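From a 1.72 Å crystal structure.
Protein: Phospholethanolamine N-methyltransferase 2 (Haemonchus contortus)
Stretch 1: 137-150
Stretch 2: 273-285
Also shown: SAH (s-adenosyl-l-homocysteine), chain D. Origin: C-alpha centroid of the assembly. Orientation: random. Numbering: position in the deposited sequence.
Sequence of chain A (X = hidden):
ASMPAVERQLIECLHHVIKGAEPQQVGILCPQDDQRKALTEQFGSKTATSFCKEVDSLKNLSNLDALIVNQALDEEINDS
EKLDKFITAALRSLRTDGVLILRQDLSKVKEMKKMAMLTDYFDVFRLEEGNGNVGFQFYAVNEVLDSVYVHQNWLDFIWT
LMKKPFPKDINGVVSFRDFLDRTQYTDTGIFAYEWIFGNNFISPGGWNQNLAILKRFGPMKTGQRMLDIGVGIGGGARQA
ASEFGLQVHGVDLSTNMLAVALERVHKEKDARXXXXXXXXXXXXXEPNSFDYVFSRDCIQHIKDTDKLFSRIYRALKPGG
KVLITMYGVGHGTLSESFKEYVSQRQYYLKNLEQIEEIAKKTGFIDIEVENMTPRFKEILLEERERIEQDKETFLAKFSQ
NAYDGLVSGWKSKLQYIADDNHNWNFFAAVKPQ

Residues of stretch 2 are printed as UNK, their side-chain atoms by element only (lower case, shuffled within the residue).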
# COMPACT_ATOMS: atom_id res chain seq x y z
N GLN A 137 15.48 0.51 5.94
CA GLN A 137 14.11 0.34 6.41
C GLN A 137 13.17 0.90 5.35
O GLN A 137 13.40 1.98 4.81
CB GLN A 137 13.91 1.06 7.74
CG GLN A 137 12.46 1.09 8.23
CD GLN A 137 12.31 1.82 9.55
OE1 GLN A 137 13.00 1.51 10.52
NE2 GLN A 137 11.41 2.79 9.59
N PHE A 138 12.10 0.16 5.06
CA PHE A 138 11.15 0.57 4.04
C PHE A 138 10.23 1.70 4.51
O PHE A 138 9.73 1.68 5.65
CB PHE A 138 10.31 -0.64 3.61
CG PHE A 138 9.23 -0.30 2.62
CD1 PHE A 138 9.53 -0.17 1.27
CD2 PHE A 138 7.93 -0.09 3.05
CE1 PHE A 138 8.55 0.16 0.35
CE2 PHE A 138 6.94 0.24 2.13
CZ PHE A 138 7.25 0.35 0.79
N TYR A 139 10.01 2.70 3.65
CA TYR A 139 9.00 3.72 3.91
C TYR A 139 7.86 3.71 2.88
O TYR A 139 6.69 3.62 3.26
CB TYR A 139 9.62 5.12 4.00
CG TYR A 139 8.59 6.18 4.34
CD1 TYR A 139 8.14 6.34 5.64
CD2 TYR A 139 8.07 7.00 3.35
CE1 TYR A 139 7.18 7.30 5.95
CE2 TYR A 139 7.12 7.96 3.65
CZ TYR A 139 6.69 8.12 4.94
OH TYR A 139 5.74 9.08 5.22
N ALA A 140 8.18 3.81 1.60
CA ALA A 140 7.14 3.81 0.57
C ALA A 140 7.68 3.53 -0.82
O ALA A 140 8.87 3.68 -1.08
CB ALA A 140 6.37 5.14 0.57
N VAL A 141 6.78 3.12 -1.70
CA VAL A 141 7.03 3.16 -3.13
C VAL A 141 5.92 4.00 -3.73
O VAL A 141 4.74 3.71 -3.53
CB VAL A 141 6.97 1.78 -3.79
CG1 VAL A 141 7.40 1.90 -5.28
CG2 VAL A 141 7.84 0.78 -3.07
N ASN A 142 6.29 5.05 -4.44
CA ASN A 142 5.31 5.88 -5.13
C ASN A 142 5.49 5.80 -6.63
O ASN A 142 6.55 5.38 -7.12
CB ASN A 142 5.46 7.35 -4.72
CG ASN A 142 4.95 7.62 -3.33
OD1 ASN A 142 3.73 7.71 -3.10
ND2 ASN A 142 5.88 7.79 -2.38
N GLU A 143 4.46 6.20 -7.36
CA GLU A 143 4.60 6.38 -8.80
C GLU A 143 5.03 7.81 -9.10
O GLU A 143 4.58 8.74 -8.43
CB GLU A 143 3.26 6.14 -9.51
CG GLU A 143 2.71 4.74 -9.35
CD GLU A 143 1.34 4.60 -10.00
OE1 GLU A 143 0.39 5.21 -9.49
OE2 GLU A 143 1.21 3.93 -11.06
N VAL A 144 5.87 7.96 -10.12
CA VAL A 144 6.17 9.29 -10.65
C VAL A 144 4.93 9.80 -11.37
O VAL A 144 4.49 9.21 -12.37
CB VAL A 144 7.34 9.25 -11.66
CG1 VAL A 144 7.62 10.65 -12.21
CG2 VAL A 144 8.57 8.68 -10.99
N LEU A 145 4.33 10.87 -10.86
CA LEU A 145 3.01 11.28 -11.36
C LEU A 145 3.10 11.91 -12.75
O LEU A 145 2.18 11.77 -13.57
CB LEU A 145 2.31 12.21 -10.36
CG LEU A 145 1.94 11.48 -9.06
CD1 LEU A 145 1.42 12.46 -8.02
CD2 LEU A 145 0.90 10.41 -9.34
N ASP A 146 4.21 12.59 -13.03
CA ASP A 146 4.41 13.16 -14.35
C ASP A 146 4.29 12.06 -15.39
O ASP A 146 3.74 12.26 -16.47
CB ASP A 146 5.80 13.79 -14.42
CG ASP A 146 6.01 14.59 -15.67
OD1 ASP A 146 5.53 15.75 -15.71
OD2 ASP A 146 6.65 14.06 -16.61
N SER A 147 4.79 10.88 -15.05
CA SER A 147 4.82 9.80 -16.03
C SER A 147 3.42 9.24 -16.27
O SER A 147 3.10 8.84 -17.38
CB SER A 147 5.77 8.69 -15.56
OG SER A 147 7.09 9.21 -15.53
N VAL A 148 2.59 9.24 -15.23
CA VAL A 148 1.20 8.82 -15.41
C VAL A 148 0.46 9.79 -16.32
O VAL A 148 -0.22 9.38 -17.28
CB VAL A 148 0.46 8.76 -14.05
CG1 VAL A 148 -1.03 8.47 -14.29
CG2 VAL A 148 1.07 7.68 -13.15
N TYR A 149 0.59 11.08 -16.05
CA TYR A 149 -0.25 12.07 -16.70
C TYR A 149 0.21 12.49 -18.09
O TYR A 149 -0.61 12.94 -18.88
CB TYR A 149 -0.41 13.31 -15.81
CG TYR A 149 -1.04 12.96 -14.48
CD1 TYR A 149 -2.20 12.21 -14.41
CD2 TYR A 149 -0.47 13.40 -13.29
CE1 TYR A 149 -2.78 11.90 -13.19
CE2 TYR A 149 -1.04 13.09 -12.07
CZ TYR A 149 -2.19 12.34 -12.02
OH TYR A 149 -2.76 12.04 -10.79
N VAL A 150 1.51 12.35 -18.37
CA VAL A 150 2.08 12.80 -19.65
C VAL A 150 2.41 11.62 -20.57
O VAL A 150 2.32 11.72 -21.81
CB VAL A 150 3.34 13.66 -19.42
CG1 VAL A 150 4.00 14.06 -20.75
CG2 VAL A 150 2.98 14.90 -18.62
N UNK A 273 -6.67 7.02 -11.53
CA UNK A 273 -6.24 6.09 -10.50
C UNK A 273 -4.73 6.03 -10.35
O UNK A 273 -4.02 5.84 -11.31
c UNK A 273 -6.22 3.68 -9.79
c UNK A 273 -8.25 4.67 -10.84
c UNK A 273 -6.73 4.68 -10.83
N UNK A 274 -4.25 6.20 -9.12
CA UNK A 274 -2.82 6.07 -8.84
C UNK A 274 -2.68 5.21 -7.58
O UNK A 274 -3.65 5.04 -6.84
c UNK A 274 -2.17 8.26 -9.98
o UNK A 274 -2.80 8.16 -7.59
c UNK A 274 -2.15 7.44 -8.65
N UNK A 275 -1.49 4.67 -7.35
CA UNK A 275 -1.25 3.73 -6.25
C UNK A 275 0.06 4.01 -5.53
O UNK A 275 0.99 4.58 -6.11
c UNK A 275 -3.64 1.69 -6.64
c UNK A 275 -1.19 2.30 -6.81
c UNK A 275 -2.53 1.33 -8.72
o UNK A 275 -6.00 0.23 -9.04
c UNK A 275 -4.82 1.18 -7.17
c UNK A 275 -3.72 0.82 -9.26
c UNK A 275 -2.49 1.77 -7.40
c UNK A 275 -4.85 0.76 -8.49
N UNK A 276 0.16 3.61 -4.25
CA UNK A 276 1.42 3.71 -3.51
C UNK A 276 1.53 2.52 -2.57
O UNK A 276 0.52 2.08 -2.02
c UNK A 276 1.50 5.01 -2.70
N UNK A 277 2.73 1.96 -2.42
CA UNK A 277 2.96 0.95 -1.39
C UNK A 277 3.35 1.70 -0.12
O UNK A 277 4.34 2.42 -0.11
c UNK A 277 4.13 0.02 -1.76
c UNK A 277 3.95 -0.53 -3.16
c UNK A 277 4.24 -1.12 -0.76
N UNK A 278 2.56 1.54 0.94
CA UNK A 278 2.91 2.15 2.24
C UNK A 278 1.98 1.63 3.29
O UNK A 278 0.97 1.00 2.99
c UNK A 278 2.82 3.67 2.19
s UNK A 278 1.16 4.33 1.77
N UNK A 279 2.34 1.87 4.54
CA UNK A 279 1.53 1.49 5.69
C UNK A 279 0.66 2.70 6.01
O UNK A 279 1.18 3.77 6.33
c UNK A 279 1.66 0.63 8.08
o UNK A 279 0.48 1.01 8.25
o UNK A 279 2.25 -0.13 8.88
c UNK A 279 2.43 1.13 6.87
N UNK A 280 -0.65 2.55 5.89
CA UNK A 280 -1.57 3.68 6.02
C UNK A 280 -1.57 4.29 7.42
O UNK A 280 -2.03 5.41 7.62
c UNK A 280 -2.98 3.27 5.60
N UNK A 281 -1.01 3.57 8.38
CA UNK A 281 -0.85 4.09 9.74
C UNK A 281 0.36 4.99 9.92
O UNK A 281 0.47 5.70 10.92
c UNK A 281 -0.73 2.94 10.71
s UNK A 281 -2.30 2.19 11.00
N UNK A 282 1.28 4.94 8.96
CA UNK A 282 2.55 5.67 9.07
C UNK A 282 2.69 6.79 8.05
O UNK A 282 3.26 7.84 8.35
o UNK A 282 6.16 3.12 9.59
c UNK A 282 5.00 2.65 9.62
c UNK A 282 3.83 3.59 9.91
c UNK A 282 3.73 4.70 8.88
o UNK A 282 4.75 1.44 9.42
N UNK A 283 2.19 6.55 6.85
CA UNK A 283 2.49 7.40 5.72
C UNK A 283 1.96 8.82 5.85
O UNK A 283 0.90 9.06 6.44
c UNK A 283 3.58 7.20 2.59
c UNK A 283 1.53 8.42 2.59
c UNK A 283 3.13 8.77 0.85
c UNK A 283 3.96 7.84 1.43
c UNK A 283 1.94 6.77 4.44
o UNK A 283 3.53 9.40 -0.31
c UNK A 283 2.35 7.47 3.19
c UNK A 283 1.91 9.07 1.43
N UNK A 284 2.72 9.77 5.31
CA UNK A 284 2.40 11.18 5.42
C UNK A 284 1.43 11.61 4.31
O UNK A 284 1.87 11.99 3.22
o UNK A 284 3.58 12.53 8.03
c UNK A 284 3.63 13.57 7.33
o UNK A 284 3.76 14.71 7.83
c UNK A 284 3.55 13.45 5.82
c UNK A 284 3.69 12.01 5.34
N UNK A 285 0.13 11.54 4.58
CA UNK A 285 -0.87 12.02 3.62
C UNK A 285 -0.99 13.53 3.70
O UNK A 285 -0.72 14.13 4.74
c UNK A 285 -2.25 9.90 3.59
c UNK A 285 -2.26 7.18 3.02
c UNK A 285 -2.42 8.97 4.60
c UNK A 285 -2.43 7.61 4.32
c UNK A 285 -2.09 8.11 2.00
c UNK A 285 -2.23 11.37 3.89
c UNK A 285 -2.08 9.46 2.29
N SAH D . -10.01 -3.23 -0.61
CA SAH D . -9.64 -4.34 -1.52
CB SAH D . -8.58 -5.28 -0.81
CG SAH D . -9.05 -6.09 0.39
SD SAH D . -7.70 -7.08 1.12
C SAH D . -10.84 -5.05 -2.03
O SAH D . -11.96 -4.64 -1.76
OXT SAH D . -10.70 -5.89 -2.90
C5' SAH D . -6.96 -6.11 2.45
C4' SAH D . -5.83 -5.33 2.08
O4' SAH D . -5.49 -4.45 3.18
C3' SAH D . -4.64 -6.20 1.89
O3' SAH D . -4.18 -6.04 0.57
C2' SAH D . -3.64 -5.71 2.85
O2' SAH D . -2.33 -5.74 2.33
C1' SAH D . -4.11 -4.32 3.13
N9 SAH D . -3.53 -3.75 4.39
C8 SAH D . -3.59 -4.29 5.63
N7 SAH D . -3.02 -3.44 6.49
C5 SAH D . -2.63 -2.34 5.81
C6 SAH D . -1.99 -1.15 6.19
N6 SAH D . -1.63 -0.92 7.50
N1 SAH D . -1.73 -0.24 5.23
C2 SAH D . -2.08 -0.45 3.95
N3 SAH D . -2.69 -1.57 3.56
C4 SAH D . -2.97 -2.54 4.46
O HOH W 1 5.14 2.50 5.20
O HOH W 2 2.20 6.98 -5.67
O HOH W 3 6.29 9.11 -0.15

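Position 273 carries three side-chain carbons, one bearing the other two. CA-to-CB points away from stretch 1, and nothing there is touched; the branch at CB identifies Val273.

Position 274 has one carbon carrying an oxygen and a carbon. CA-to-CB points toward stretch 1, and the terminal carbon lies 3.8 Å from Leu145 CD2 and 3.9 Å from Tyr149 OH. This is Thr274, whose OG1 is hydrogen-bonded elsewhere in the structure.

Position 275 shows one carbon, then a six-carbon ring bearing an oxygen. The ring leads away, so the main contact is through the backbone: its N donates to Glu143 OE1 at 2.9 Å with an N-H...O angle of 163°. The residue is Tyr275.

Position 276 has a single side-chain carbon, CB, 3.5 Å from Asn142 OD1, and its CA makes a CA-H...O contact with Val141 O at 3.3 Å. One carbon means Ala276.

Position 277 again has one carbon carrying two. One branch carbon meets Phe138 CZ at 3.7 Å, the other meets Val141 CB at 3.9 Å, and the backbone O lies at the edge of the Phe138 ring. The branching gives Val277.

Position 278 has a carbon followed by a sulfur; its CB lies 4.2 Å from Ala140 CB. It is Cys278.

Position 279 has two carbons, the second carrying two oxygens, and makes no side-chain contact with stretch 1. This short carboxylate is Asp279, whose OD1 accepts from the backbone N of position 281 at 3.0 Å and from SAH N6 at 3.0 Å.

Position 280 has one carbon, out of reach of stretch 1; its backbone N donates to SAH N1 at 3.1 Å. It is Ala280.

Position 281, a carbon followed by a sulfur and also out of reach, is Cys281.

Position 282 has three carbons in a chain, the third carrying two oxygens. Its CB, 5.2 Å from Tyr139 CE1, is the nearest the side chain comes to stretch 1, although its backbone O is 4.2 Å from Tyr139 OH. This is Glu282.

Position 283 has one carbon and a six-carbon ring bearing an oxygen. Ala140 CB sits at the ring edge, 3.7 Å from a ring carbon; the Tyr139 ring is near parallel (28°) but slid apart. The residue is Tyr283.

Position 284 has three carbons, the third carrying two oxygens; its backbone N donates to Tyr139 OH at 3.1 Å. It is Glu284.

Position 285 has one carbon and a six-carbon ring without oxygen, untouched by stretch 1: Phe285.

The contact is built on two antiparallel strands, their directions 159° apart. Val141 N donates to Val277 O at 3.0 Å, and Val277 N to Val141 O at 2.9 Å. Farther along, the Glu143 carboxylate takes up the amide of Tyr275. One water donates to Tyr139 O (2.7 Å) and accepts from Asp279 N (2.9 Å); another donates to Asn142 OD1 (3.1 Å) and Tyr275 O (2.7 Å). Beyond the strand, Tyr139 and Tyr283 carry the contact into the loop. In all, 655 Å² is buried, summed over both sides.

Stretch 2, residues 273-285: VTYAVCDACEYEF
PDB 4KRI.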